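Local atomic coordinates of B-agarase (Saccharophagus degradans, PDB entry 4BQ2), a protein that hydrolyses beta-1,4 linkages of agarose, acting from chain ends as a family 50 exo-beta-agarase of a marine bacterium. Residues 248-253 against 741-746; 279-284 against 411-416; 402-407 against 424-429; 407-412 against 734-739; 648-653 against 681-686. All coordinates share one frame; numbering follows the deposited sequence.

Contact 1: 248-253 against 741-746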
# COMPACT_ATOMS: atom_id res chain seq x y z
N GLY A 248 -13.64 20.14 13.71
CA GLY A 248 -12.24 19.69 13.79
C GLY A 248 -11.25 20.71 13.27
O GLY A 248 -10.06 20.42 13.12
N GLY A 249 -11.77 21.89 12.91
CA GLY A 249 -10.96 22.99 12.40
C GLY A 249 -10.29 23.75 13.52
O GLY A 249 -10.43 23.39 14.70
N TRP A 250 -9.58 24.83 13.17
CA TRP A 250 -8.77 25.59 14.14
C TRP A 250 -9.61 26.77 14.62
O TRP A 250 -9.90 27.69 13.85
CB TRP A 250 -7.45 26.04 13.50
CG TRP A 250 -6.43 26.68 14.44
CD1 TRP A 250 -5.86 27.93 14.31
CD2 TRP A 250 -5.85 26.10 15.62
NE1 TRP A 250 -4.97 28.15 15.34
CE2 TRP A 250 -4.93 27.05 16.15
CE3 TRP A 250 -5.98 24.86 16.28
CZ2 TRP A 250 -4.17 26.82 17.32
CZ3 TRP A 250 -5.21 24.63 17.44
CH2 TRP A 250 -4.33 25.61 17.95
N LEU A 251 -10.05 26.70 15.88
CA LEU A 251 -10.88 27.75 16.49
C LEU A 251 -10.25 29.13 16.44
O LEU A 251 -10.96 30.11 16.22
CB LEU A 251 -11.21 27.45 17.95
CG LEU A 251 -12.59 27.03 18.46
CD1 LEU A 251 -12.59 27.10 19.99
CD2 LEU A 251 -13.74 27.85 17.90
N ALA A 252 -8.92 29.21 16.65
CA ALA A 252 -8.25 30.49 16.75
C ALA A 252 -8.37 31.30 15.45
O ALA A 252 -8.47 32.53 15.46
CB ALA A 252 -6.80 30.32 17.18
N GLY A 253 -8.42 30.60 14.32
CA GLY A 253 -8.77 31.25 13.07
C GLY A 253 -7.56 31.73 12.30
O GLY A 253 -6.48 31.18 12.44
N LYS A 741 0.10 20.10 16.75
CA LYS A 741 0.80 21.19 16.08
C LYS A 741 0.47 21.41 14.60
O LYS A 741 1.02 22.33 13.98
CB LYS A 741 2.31 21.01 16.27
CG LYS A 741 2.96 20.03 15.30
CD LYS A 741 4.36 19.72 15.82
CE LYS A 741 5.30 19.39 14.68
NZ LYS A 741 6.62 18.92 15.19
N ILE A 742 -0.42 20.59 14.01
CA ILE A 742 -0.74 20.76 12.60
C ILE A 742 -1.17 22.21 12.28
O ILE A 742 -0.81 22.74 11.25
CB ILE A 742 -1.82 19.76 12.06
CG1 ILE A 742 -3.08 19.74 12.94
CG2 ILE A 742 -1.23 18.36 11.85
CD1 ILE A 742 -4.18 18.79 12.45
N TYR A 743 -1.92 22.85 13.17
CA TYR A 743 -2.48 24.18 12.81
C TYR A 743 -1.51 25.34 13.07
O TYR A 743 -1.38 26.24 12.21
CB TYR A 743 -3.81 24.41 13.52
CG TYR A 743 -4.95 23.55 12.98
CD1 TYR A 743 -5.40 23.70 11.66
CD2 TYR A 743 -5.59 22.60 13.79
CE1 TYR A 743 -6.45 22.94 11.15
CE2 TYR A 743 -6.64 21.83 13.30
CZ TYR A 743 -7.05 22.00 11.98
OH TYR A 743 -8.08 21.24 11.52
N THR A 744 -0.88 25.32 14.24
CA THR A 744 0.17 26.29 14.57
C THR A 744 1.29 26.27 13.54
O THR A 744 1.72 27.33 13.07
CB THR A 744 0.71 26.11 15.99
OG1 THR A 744 1.10 24.74 16.15
CG2 THR A 744 -0.36 26.40 17.00
N GLU A 745 1.74 25.08 13.13
CA GLU A 745 2.68 24.98 12.00
C GLU A 745 2.17 25.63 10.72
O GLU A 745 2.83 26.50 10.17
CB GLU A 745 3.06 23.53 11.70
CG GLU A 745 3.76 22.82 12.84
CD GLU A 745 5.24 23.12 12.92
OE1 GLU A 745 5.98 22.72 12.00
OE2 GLU A 745 5.65 23.72 13.93
N ARG A 746 1.01 25.21 10.22
CA ARG A 746 0.54 25.66 8.91
C ARG A 746 0.21 27.14 8.92
O ARG A 746 0.41 27.85 7.95
CB ARG A 746 -0.75 24.92 8.50
CG ARG A 746 -0.67 23.42 8.31
CD ARG A 746 0.12 23.03 7.08
NE ARG A 746 -0.52 23.39 5.82
CZ ARG A 746 -0.08 22.96 4.64
NH1 ARG A 746 0.97 22.15 4.58
NH2 ARG A 746 -0.69 23.33 3.52
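Trp-250 lies with its indole over CB of Tyr-743, while its own CB sits over the phenol ring, so each residue offers a methylene to the other's aromatic face. Tyr-743 CB is 3.7 Å from the centroid of the indole's five-membered ring, and Trp-250 CB stands at the same 3.7 Å from the centroid of the phenol. The two planes are near parallel, 23° apart, but the rings are displaced so that little of one lies over the other; the contact is therefore a reciprocal pair of CH-pi interactions more than a stack. The indole reaches this place because CG of Trp-250 is trans to the backbone N (chi1 -172°), which carries the ring out toward helix 742-746. Through this packing the last helix of the chain is held against the loop between helix 222-235 and strand 263-267, beside strand 280-287 of the catalytic module. Beyond the rings, the phenol oxygen Tyr-743 OH donates to Gly-248 O at 2.7 Å, coming in 19° from the carbonyl plane. The same hydroxyl takes the backbone N of Phe-282, so strand 280-287 shares this grip. At the far end of the indole, Thr-744 CG2 approaches Trp-250 CZ2 obliquely at 3.8 Å.

Contact 2: 279-284 against 411-416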
# COMPACT_ATOMS: atom_id res chain seq x y z
N TYR A 279 -13.71 27.58 9.54
CA TYR A 279 -12.41 27.49 10.27
C TYR A 279 -11.41 26.73 9.45
O TYR A 279 -11.78 25.76 8.75
CB TYR A 279 -12.57 26.82 11.64
CG TYR A 279 -13.46 27.60 12.56
CD1 TYR A 279 -12.95 28.63 13.34
CD2 TYR A 279 -14.82 27.31 12.65
CE1 TYR A 279 -13.78 29.37 14.18
CE2 TYR A 279 -15.67 28.04 13.49
CZ TYR A 279 -15.14 29.06 14.25
OH TYR A 279 -15.97 29.77 15.07
N PRO A 280 -10.14 27.18 9.46
CA PRO A 280 -9.16 26.47 8.65
C PRO A 280 -9.08 25.01 9.11
O PRO A 280 -9.23 24.74 10.31
CB PRO A 280 -7.84 27.21 8.95
CG PRO A 280 -8.25 28.58 9.44
CD PRO A 280 -9.57 28.38 10.12
N TYR A 281 -8.87 24.11 8.16
CA TYR A 281 -8.92 22.67 8.44
C TYR A 281 -7.76 21.94 7.74
O TYR A 281 -7.33 22.33 6.65
CB TYR A 281 -10.30 22.11 8.00
CG TYR A 281 -10.55 20.62 8.29
CD1 TYR A 281 -11.00 20.19 9.53
CD2 TYR A 281 -10.35 19.67 7.29
CE1 TYR A 281 -11.26 18.84 9.77
CE2 TYR A 281 -10.57 18.31 7.52
CZ TYR A 281 -11.02 17.90 8.76
OH TYR A 281 -11.26 16.56 8.98
N PHE A 282 -7.30 20.85 8.36
CA PHE A 282 -6.18 20.05 7.85
C PHE A 282 -6.50 18.60 8.26
O PHE A 282 -6.79 18.32 9.43
CB PHE A 282 -4.83 20.54 8.41
CG PHE A 282 -3.62 19.81 7.85
CD1 PHE A 282 -3.14 18.65 8.47
CD2 PHE A 282 -2.97 20.28 6.72
CE1 PHE A 282 -2.03 17.98 7.96
CE2 PHE A 282 -1.86 19.62 6.19
CZ PHE A 282 -1.39 18.46 6.81
N ALA A 283 -6.52 17.71 7.26
CA ALA A 283 -7.05 16.39 7.48
C ALA A 283 -5.98 15.41 7.97
O ALA A 283 -4.95 15.22 7.31
CB ALA A 283 -7.70 15.88 6.19
N THR A 284 -6.21 14.82 9.13
CA THR A 284 -5.39 13.73 9.60
C THR A 284 -6.32 12.61 10.02
O THR A 284 -7.47 12.87 10.41
CB THR A 284 -4.50 14.15 10.79
OG1 THR A 284 -5.35 14.58 11.88
CG2 THR A 284 -3.53 15.30 10.36
N GLY A 411 -6.22 13.13 18.55
CA GLY A 411 -6.13 14.45 17.89
C GLY A 411 -6.39 14.45 16.40
O GLY A 411 -6.22 15.48 15.72
N PHE A 412 -6.84 13.32 15.87
CA PHE A 412 -7.10 13.23 14.44
C PHE A 412 -8.31 14.04 14.07
O PHE A 412 -9.28 14.08 14.84
CB PHE A 412 -7.32 11.80 14.02
CG PHE A 412 -6.05 11.00 13.95
CD1 PHE A 412 -5.04 11.37 13.08
CD2 PHE A 412 -5.88 9.87 14.76
CE1 PHE A 412 -3.85 10.63 12.98
CE2 PHE A 412 -4.71 9.12 14.66
CZ PHE A 412 -3.69 9.51 13.78
N THR A 413 -8.26 14.69 12.92
CA THR A 413 -9.33 15.59 12.58
C THR A 413 -10.38 14.87 11.70
O THR A 413 -11.43 15.45 11.38
CB THR A 413 -8.82 16.83 11.85
OG1 THR A 413 -8.13 16.45 10.68
CG2 THR A 413 -7.89 17.68 12.74
N SER A 414 -10.12 13.61 11.33
CA SER A 414 -11.06 12.86 10.49
C SER A 414 -10.93 11.36 10.66
O SER A 414 -9.91 10.90 11.18
CB SER A 414 -10.78 13.16 9.00
OG SER A 414 -9.49 12.72 8.61
N LEU A 415 -11.94 10.65 10.17
CA LEU A 415 -11.90 9.22 9.76
C LEU A 415 -11.57 9.20 8.27
O LEU A 415 -12.16 9.95 7.50
CB LEU A 415 -13.27 8.56 9.98
CG LEU A 415 -13.90 8.82 11.37
CD1 LEU A 415 -15.32 8.26 11.51
CD2 LEU A 415 -13.01 8.30 12.49
N GLY A 416 -10.63 8.35 7.87
CA GLY A 416 -10.05 8.46 6.53
C GLY A 416 -10.83 7.58 5.60
O GLY A 416 -12.02 7.27 5.85
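Hydroxyl-to-backbone bonds dominate where Thr-413 meets Phe-282 and Thr-284. Thr-413 OG1 donates to Phe-282 O at 2.6 Å and accepts the backbone N of Thr-284 at 3.0 Å, the N-H pointing at it with an angle of 157°. One side-chain oxygen thus bridges two peptide groups of the strand, and its torsion, with OG1 placed between the backbone N and the carbonyl carbon (chi1 59°), aims it there. Thr-284 returns the gesture: its OG1 accepts the backbone N of Thr-413 at 3.1 Å, and also pairs with Asn-739 OD1. Ser-414 OG gives a further bond to Thr-284 O, 2.7 Å long and from well above the carbonyl plane; the backbone N atoms of Thr-413 and Ser-414 add weak bonds to that oxygen. His-697 NE2 is a second partner of Ser-414 OG. These bonds tie strand 280-287, which pairs with strand 693-699 in the mixed sheet, to the loop that leaves helix 394-410 through the Schellman motif at Gly-411. A phenol bond completes the polar set, Tyr-281 OH donating to Thr-413 O at 2.6 Å from 67° out of the carbonyl plane. Apolar packing is slight by comparison: the edge of the Phe-412 ring faces Thr-284, with CD1 at 3.6 Å from Thr-284 CB.

Contact 3: 402-407 against 424-429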
# COMPACT_ATOMS: atom_id res chain seq x y z
N VAL A 402 -15.80 3.67 20.88
CA VAL A 402 -14.40 3.74 21.31
C VAL A 402 -13.50 4.26 20.17
O VAL A 402 -12.57 5.00 20.41
CB VAL A 402 -13.92 2.33 21.78
CG1 VAL A 402 -12.41 2.29 21.97
CG2 VAL A 402 -14.62 1.93 23.09
N THR A 403 -13.75 3.83 18.93
CA THR A 403 -12.94 4.29 17.79
C THR A 403 -13.02 5.83 17.65
O THR A 403 -12.01 6.51 17.53
CB THR A 403 -13.39 3.58 16.50
OG1 THR A 403 -12.99 2.20 16.60
CG2 THR A 403 -12.77 4.23 15.23
N VAL A 404 -14.23 6.37 17.64
CA VAL A 404 -14.39 7.83 17.59
C VAL A 404 -13.71 8.49 18.81
O VAL A 404 -12.96 9.47 18.67
CB VAL A 404 -15.90 8.26 17.47
CG1 VAL A 404 -16.05 9.76 17.54
CG2 VAL A 404 -16.49 7.79 16.16
N ASP A 405 -13.92 7.93 20.00
CA ASP A 405 -13.28 8.49 21.22
C ASP A 405 -11.76 8.46 21.10
O ASP A 405 -11.10 9.41 21.52
CB ASP A 405 -13.70 7.70 22.47
CG ASP A 405 -15.14 8.04 22.93
OD1 ASP A 405 -15.80 8.98 22.37
OD2 ASP A 405 -15.62 7.35 23.86
N ARG A 406 -11.20 7.38 20.55
CA ARG A 406 -9.75 7.30 20.32
C ARG A 406 -9.33 8.40 19.35
O ARG A 406 -8.40 9.13 19.62
CB ARG A 406 -9.35 5.97 19.68
CG ARG A 406 -9.40 4.79 20.64
CD ARG A 406 -9.40 3.48 19.88
NE ARG A 406 -8.95 2.37 20.74
CZ ARG A 406 -8.99 1.09 20.39
NH1 ARG A 406 -9.45 0.70 19.18
NH2 ARG A 406 -8.57 0.19 21.28
N MET A 407 -9.98 8.47 18.20
CA MET A 407 -9.57 9.46 17.16
C MET A 407 -9.50 10.86 17.74
O MET A 407 -8.51 11.59 17.55
CB MET A 407 -10.50 9.42 15.95
CG MET A 407 -10.48 8.07 15.22
SD MET A 407 -8.83 7.46 14.83
CE MET A 407 -9.05 5.69 15.07
N TYR A 424 -21.03 7.20 9.50
CA TYR A 424 -21.31 8.45 8.75
C TYR A 424 -22.25 9.42 9.46
O TYR A 424 -22.31 10.62 9.09
CB TYR A 424 -21.88 8.12 7.37
CG TYR A 424 -20.86 7.59 6.39
CD1 TYR A 424 -19.53 7.33 6.77
CD2 TYR A 424 -21.26 7.24 5.09
CE1 TYR A 424 -18.62 6.79 5.84
CE2 TYR A 424 -20.36 6.74 4.18
CZ TYR A 424 -19.05 6.51 4.56
OH TYR A 424 -18.21 5.96 3.59
N ASP A 425 -22.99 8.92 10.45
CA ASP A 425 -23.81 9.81 11.26
C ASP A 425 -23.28 10.03 12.68
O ASP A 425 -24.04 10.41 13.56
CB ASP A 425 -25.29 9.35 11.30
CG ASP A 425 -25.49 8.01 12.00
OD1 ASP A 425 -24.48 7.31 12.22
OD2 ASP A 425 -26.65 7.66 12.31
N ASN A 426 -22.00 9.80 12.91
CA ASN A 426 -21.47 9.88 14.27
C ASN A 426 -21.58 11.29 14.81
O ASN A 426 -21.78 11.49 15.98
CB ASN A 426 -20.04 9.34 14.34
CG ASN A 426 -19.01 10.35 13.89
OD1 ASN A 426 -18.63 11.21 14.66
ND2 ASN A 426 -18.57 10.25 12.63
N ASN A 427 -21.47 12.27 13.91
CA ASN A 427 -21.69 13.68 14.22
C ASN A 427 -20.76 14.21 15.34
O ASN A 427 -21.13 15.10 16.08
CB ASN A 427 -23.17 13.95 14.52
CG ASN A 427 -24.05 13.74 13.30
OD1 ASN A 427 -23.55 13.62 12.17
ND2 ASN A 427 -25.37 13.65 13.52
N ARG A 428 -19.55 13.67 15.41
CA ARG A 428 -18.56 14.12 16.41
C ARG A 428 -17.18 14.32 15.75
O ARG A 428 -16.31 15.05 16.26
CB ARG A 428 -18.46 13.10 17.58
CG ARG A 428 -19.70 12.98 18.48
CD ARG A 428 -19.73 11.59 19.17
NE ARG A 428 -18.62 11.57 20.06
CZ ARG A 428 -17.91 10.54 20.50
NH1 ARG A 428 -18.13 9.25 20.20
NH2 ARG A 428 -16.94 10.87 21.30
N ILE A 429 -16.97 13.64 14.63
CA ILE A 429 -15.71 13.75 13.89
C ILE A 429 -16.02 13.60 12.39
O ILE A 429 -16.86 12.77 12.00
CB ILE A 429 -14.64 12.70 14.35
CG1 ILE A 429 -13.27 13.03 13.72
CG2 ILE A 429 -15.10 11.26 14.03
CD1 ILE A 429 -12.14 12.12 14.23
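Two torsions bring the charged groups together: the chain of Arg-428 bends at chi3 (67°), folding the guanidinium back over Val-404, and CG of Asp-405 is anti to its carbonyl carbon and beside its backbone N, which turns the carboxylate to the guanidinium although its CB points away. The result is a salt bridge between helix 394-410 and the loop that precedes strand 431-435, a loop shaped by an Asx turn at Asn-426. Arg-428 NH2 donates to Asp-405 OD1 at 2.5 Å, so short that the exact length is doubtful, and the bond is nearly straight at 165°, while Arg-428 NH1 adds a weak second bond to the same oxygen. Asp-405 OD1 lies near the guanidinium plane, at its edge, yet the two flat groups are turned 76° apart, so the pairing is one oxygen against two nitrogens. One face of the guanidinium is covered by Val-404 CG1, at 3.4 Å from Arg-428 NH1. Deeper in, Ile-429 packs on the helix with both branches, CG2 toward Val-404 CG1 and CD1 against Met-407 CB at 3.6 Å. The loop holds its own form through Asn-426, whose OD1 receives the backbone N atoms of Arg-428 and Ile-429, the second of them in the carbonyl plane and on a lone pair. Asn-426 ND2 donates to Ile-429 O, 3.1 Å away and close to the amide plane of Asn-426.

Contact 4: 407-412 against 734-739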
# COMPACT_ATOMS: atom_id res chain seq x y z
N MET A 407 -9.98 8.47 18.20
CA MET A 407 -9.57 9.46 17.16
C MET A 407 -9.50 10.86 17.74
O MET A 407 -8.51 11.59 17.55
CB MET A 407 -10.50 9.42 15.95
CG MET A 407 -10.48 8.07 15.22
SD MET A 407 -8.83 7.46 14.83
CE MET A 407 -9.05 5.69 15.07
N LEU A 408 -10.55 11.24 18.47
CA LEU A 408 -10.61 12.54 19.16
C LEU A 408 -9.53 12.71 20.23
O LEU A 408 -8.88 13.77 20.33
CB LEU A 408 -12.01 12.80 19.75
CG LEU A 408 -13.13 12.90 18.72
CD1 LEU A 408 -14.46 12.98 19.44
CD2 LEU A 408 -12.90 14.11 17.82
N ASN A 409 -9.30 11.68 21.04
CA ASN A 409 -8.20 11.77 22.02
C ASN A 409 -6.84 11.90 21.33
O ASN A 409 -5.96 12.65 21.78
CB ASN A 409 -8.21 10.55 22.98
CG ASN A 409 -7.08 10.62 24.02
OD1 ASN A 409 -6.01 10.06 23.83
ND2 ASN A 409 -7.31 11.39 25.09
N TRP A 410 -6.69 11.18 20.22
CA TRP A 410 -5.39 11.10 19.54
C TRP A 410 -5.17 12.31 18.66
O TRP A 410 -4.09 12.49 18.10
CB TRP A 410 -5.34 9.83 18.68
CG TRP A 410 -5.46 8.54 19.46
CD1 TRP A 410 -5.38 8.37 20.82
CD2 TRP A 410 -5.63 7.25 18.89
NE1 TRP A 410 -5.51 7.03 21.13
CE2 TRP A 410 -5.67 6.32 19.96
CE3 TRP A 410 -5.75 6.79 17.57
CZ2 TRP A 410 -5.85 4.96 19.74
CZ3 TRP A 410 -5.94 5.42 17.35
CH2 TRP A 410 -5.94 4.52 18.44
N GLY A 411 -6.22 13.13 18.55
CA GLY A 411 -6.13 14.45 17.89
C GLY A 411 -6.39 14.45 16.40
O GLY A 411 -6.22 15.48 15.72
N PHE A 412 -6.84 13.32 15.87
CA PHE A 412 -7.10 13.23 14.44
C PHE A 412 -8.31 14.04 14.07
O PHE A 412 -9.28 14.08 14.84
CB PHE A 412 -7.32 11.80 14.02
CG PHE A 412 -6.05 11.00 13.95
CD1 PHE A 412 -5.04 11.37 13.08
CD2 PHE A 412 -5.88 9.87 14.76
CE1 PHE A 412 -3.85 10.63 12.98
CE2 PHE A 412 -4.71 9.12 14.66
CZ PHE A 412 -3.69 9.51 13.78
N ALA A 734 2.98 9.53 18.79
CA ALA A 734 3.45 10.22 17.59
C ALA A 734 2.31 10.99 16.95
O ALA A 734 2.48 12.14 16.55
CB ALA A 734 4.08 9.23 16.60
N ALA A 735 1.13 10.38 16.91
CA ALA A 735 -0.04 11.05 16.36
C ALA A 735 -0.43 12.28 17.19
O ALA A 735 -0.70 13.35 16.62
CB ALA A 735 -1.21 10.08 16.21
N LYS A 736 -0.41 12.15 18.51
CA LYS A 736 -0.75 13.31 19.35
C LYS A 736 0.23 14.46 19.20
O LYS A 736 -0.19 15.63 19.20
CB LYS A 736 -0.91 12.93 20.82
CG LYS A 736 -2.06 11.98 21.12
CD LYS A 736 -2.14 11.78 22.63
CE LYS A 736 -3.34 10.99 23.07
NZ LYS A 736 -3.56 11.23 24.55
N GLU A 737 1.52 14.15 19.06
CA GLU A 737 2.55 15.19 18.90
C GLU A 737 2.34 15.98 17.62
O GLU A 737 2.44 17.22 17.59
CB GLU A 737 3.95 14.55 18.91
CG GLU A 737 4.41 14.06 20.30
CD GLU A 737 4.99 15.18 21.19
OE1 GLU A 737 5.61 16.11 20.63
OE2 GLU A 737 4.85 15.14 22.45
N VAL A 738 2.05 15.26 16.53
CA VAL A 738 1.82 15.88 15.24
C VAL A 738 0.50 16.65 15.25
O VAL A 738 0.43 17.82 14.78
CB VAL A 738 1.77 14.81 14.12
CG1 VAL A 738 1.22 15.40 12.81
CG2 VAL A 738 3.18 14.23 13.89
N ASN A 739 -0.55 15.99 15.75
CA ASN A 739 -1.88 16.59 15.73
C ASN A 739 -2.00 17.83 16.62
O ASN A 739 -2.81 18.73 16.35
CB ASN A 739 -2.94 15.55 16.12
CG ASN A 739 -3.20 14.53 15.02
OD1 ASN A 739 -2.94 14.80 13.84
ND2 ASN A 739 -3.71 13.35 15.41
O HOH W 1 -5.39 11.09 27.18
O HOH W 2 -4.61 13.35 25.93
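Helix 394-410 ends against the side of helix 729-739, the closest approaches of CA atoms being Trp-410 to Lys-736 at 5.1 Å and Gly-411 to Asn-739 at 5.2 Å. Gly-411 turns the chain out of the helix with a positive phi of 89°, Phe-412 N bonds back to Met-407 O, and Gly-411 N adds a weak bond to Leu-408 O. A CB on Gly-411 would point at helix 729-739 and collide with CB of Asn-739, so the closeness of the two backbones depends on the bare glycine. Into this approach comes the amide of Asn-739. Its ND2 donates to Trp-410 O over 2.8 Å with an almost straight angle of 167°, and the acceptor lies close to the amide plane. The same nitrogen sits 3.3 Å above the ring plane of Phe-412, displaced toward the rim, with amide and ring planes 75° apart. Next to it, Ala-735 CB touches Phe-412 CZ at 3.5 Å. Arg-244 NH2 bonds both Asn-739 O and Gly-411 O. Lys-736, extended beyond CG, runs past Trp-410 to Asn-409, both of these polar residues being partly exposed, and NZ makes a weak bond to Asn-409 OD1. Two waters accept from both Asn-409 ND2 and Lys-736 NZ, each with one good and one weak link. A C-terminal helix cap of the Schellman type, with the carbonyl of Trp-410 at the helix end taken by Asn-739 of helix 729-739, is the motif formed here.

Contact 5: 648-653 against 681-686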
# COMPACT_ATOMS: atom_id res chain seq x y z
N SER A 648 -3.83 19.22 -2.37
CA SER A 648 -3.48 17.81 -2.58
C SER A 648 -3.68 17.05 -1.27
O SER A 648 -3.73 17.63 -0.20
CB SER A 648 -2.02 17.72 -3.03
OG SER A 648 -1.83 18.48 -4.24
N ILE A 649 -3.81 15.74 -1.34
CA ILE A 649 -3.92 14.99 -0.10
C ILE A 649 -3.17 13.69 -0.28
O ILE A 649 -3.19 13.12 -1.38
CB ILE A 649 -5.40 14.79 0.34
CG1 ILE A 649 -5.51 14.19 1.75
CG2 ILE A 649 -6.22 13.99 -0.69
CD1 ILE A 649 -6.97 14.10 2.26
N ILE A 650 -2.47 13.25 0.78
CA ILE A 650 -1.91 11.88 0.85
C ILE A 650 -2.99 10.90 1.34
O ILE A 650 -3.50 11.04 2.45
CB ILE A 650 -0.71 11.82 1.82
CG1 ILE A 650 0.46 12.68 1.28
CG2 ILE A 650 -0.28 10.35 2.08
CD1 ILE A 650 1.09 12.21 -0.04
N GLY A 651 -3.38 9.94 0.50
CA GLY A 651 -4.48 9.03 0.86
C GLY A 651 -4.00 7.89 1.74
O GLY A 651 -4.80 7.29 2.49
N GLU A 652 -2.70 7.59 1.63
CA GLU A 652 -2.03 6.45 2.32
C GLU A 652 -0.55 6.70 2.53
O GLU A 652 0.14 7.17 1.62
CB GLU A 652 -2.16 5.17 1.48
CG GLU A 652 -3.60 4.79 1.22
CD GLU A 652 -3.78 3.57 0.36
OE1 GLU A 652 -2.80 2.81 0.10
OE2 GLU A 652 -4.92 3.37 -0.06
N PHE A 653 -0.08 6.37 3.73
CA PHE A 653 1.33 6.11 4.03
C PHE A 653 1.32 5.18 5.24
O PHE A 653 0.27 5.02 5.91
CB PHE A 653 2.14 7.38 4.33
CG PHE A 653 1.83 8.03 5.67
CD1 PHE A 653 0.64 8.75 5.86
CD2 PHE A 653 2.76 7.99 6.72
CE1 PHE A 653 0.37 9.37 7.09
CE2 PHE A 653 2.51 8.63 7.95
CZ PHE A 653 1.30 9.31 8.13
N LYS A 681 6.42 10.85 12.72
CA LYS A 681 6.62 12.27 12.93
C LYS A 681 7.40 12.95 11.79
O LYS A 681 7.05 14.07 11.37
CB LYS A 681 7.26 12.51 14.29
CG LYS A 681 6.28 12.24 15.44
CD LYS A 681 6.84 12.62 16.80
CE LYS A 681 8.05 11.78 17.18
NZ LYS A 681 8.25 11.96 18.63
N ASP A 682 8.40 12.26 11.26
CA ASP A 682 9.17 12.77 10.13
C ASP A 682 8.34 12.87 8.87
O ASP A 682 8.40 13.88 8.15
CB ASP A 682 10.38 11.89 9.79
CG ASP A 682 11.51 11.96 10.83
OD1 ASP A 682 11.58 12.84 11.71
OD2 ASP A 682 12.36 11.05 10.76
N TYR A 683 7.58 11.80 8.58
CA TYR A 683 6.70 11.84 7.44
C TYR A 683 5.70 12.99 7.52
O TYR A 683 5.55 13.77 6.57
CB TYR A 683 5.92 10.52 7.30
CG TYR A 683 5.20 10.39 5.98
CD1 TYR A 683 3.96 11.05 5.75
CD2 TYR A 683 5.73 9.61 4.97
CE1 TYR A 683 3.30 10.92 4.52
CE2 TYR A 683 5.07 9.47 3.77
CZ TYR A 683 3.86 10.15 3.54
OH TYR A 683 3.19 9.99 2.33
N MET A 684 4.96 13.06 8.63
CA MET A 684 3.98 14.13 8.79
C MET A 684 4.59 15.55 8.77
O MET A 684 3.96 16.48 8.25
CB MET A 684 3.15 13.91 10.06
CG MET A 684 2.13 12.77 9.93
SD MET A 684 0.99 12.88 8.53
CE MET A 684 0.13 14.41 8.94
N GLN A 685 5.80 15.71 9.31
CA GLN A 685 6.49 17.01 9.20
C GLN A 685 6.66 17.41 7.76
O GLN A 685 6.51 18.58 7.41
CB GLN A 685 7.88 17.03 9.88
CG GLN A 685 8.47 18.45 10.04
CD GLN A 685 7.58 19.32 10.93
OE1 GLN A 685 7.14 18.87 11.97
NE2 GLN A 685 7.27 20.52 10.49
N SER A 686 7.01 16.42 6.93
CA SER A 686 7.19 16.63 5.51
C SER A 686 5.88 17.09 4.83
O SER A 686 5.89 17.96 3.93
CB SER A 686 7.69 15.31 4.88
OG SER A 686 8.17 15.53 3.59
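Phe-653 and Tyr-683 lie face to face in an offset stack, their planes only 4° from parallel and their centroids 4.0 Å apart. The side chains run in opposite senses, so the phenol passes beneath the phenyl ring and continues under its root: CB of Phe-653 stands over the Tyr-683 face, 3.4 Å from Tyr-683 CZ. Tyr-683 CD1 lies 3.4 Å below the Phe-653 plane, toward the rim. CG of Tyr-683 is trans to the backbone N (chi1 -168°), which lays the phenol across toward the strand. Strand 648-652 is a parallel member of the mixed sheet, between 624-627 and 693-699, and helix 673-688 follows it in the chain; parallel strands backed by helices are consistent with part of a (beta/alpha)8 barrel in this family 50 glycoside hydrolase. The stack packs helix 673-688 against the chain as it leaves strand 648-652. Along the ring edge, Ile-650 CG2 meets Tyr-683 OH at 3.5 Å from the opposite direction. That hydroxyl is satisfied by Ser-628 O. Met-684 comes at about a right angle to Phe-653; Met-684 SD is 3.6 Å from Phe-653 CZ and oblique to the ring, a Met-aromatic contact, the thioether turned there by bends at chi2 and chi3. Trp-698 adds an edge-to-face neighbour to Phe-653. Glu-652, just before the stack, points its CB away from the helix, and its carboxylate meets Arg-603, Tyr-629 and a bound glycerol, probably from the crystallisation liquor.

Contacts 1, 2 and 4 meet around strand 280-287: Tyr-743 OH of contact 1 reaches Phe-282 N of contact 2 at 3.3 Å, and Asn-739 OD1 of contact 4 reaches Thr-284 OG1 of contact 2 at 3.1 Å. Contacts 2 and 4 share Gly-411 and Phe-412, while contacts 3 and 4 share Met-407 and use the same helix, 394-410. Contact 5 joins through Met-684, which packs on Val-738 of contact 4 and Thr-284 of contact 2, and through Gln-685 to Glu-745 of contact 1. Contacts 3 and 5 lie farthest apart, about 22 Å between centres. The side chain of Glu-652 in contact 5 lies about 3 Å from a bound glycerol, which may mark a pocket.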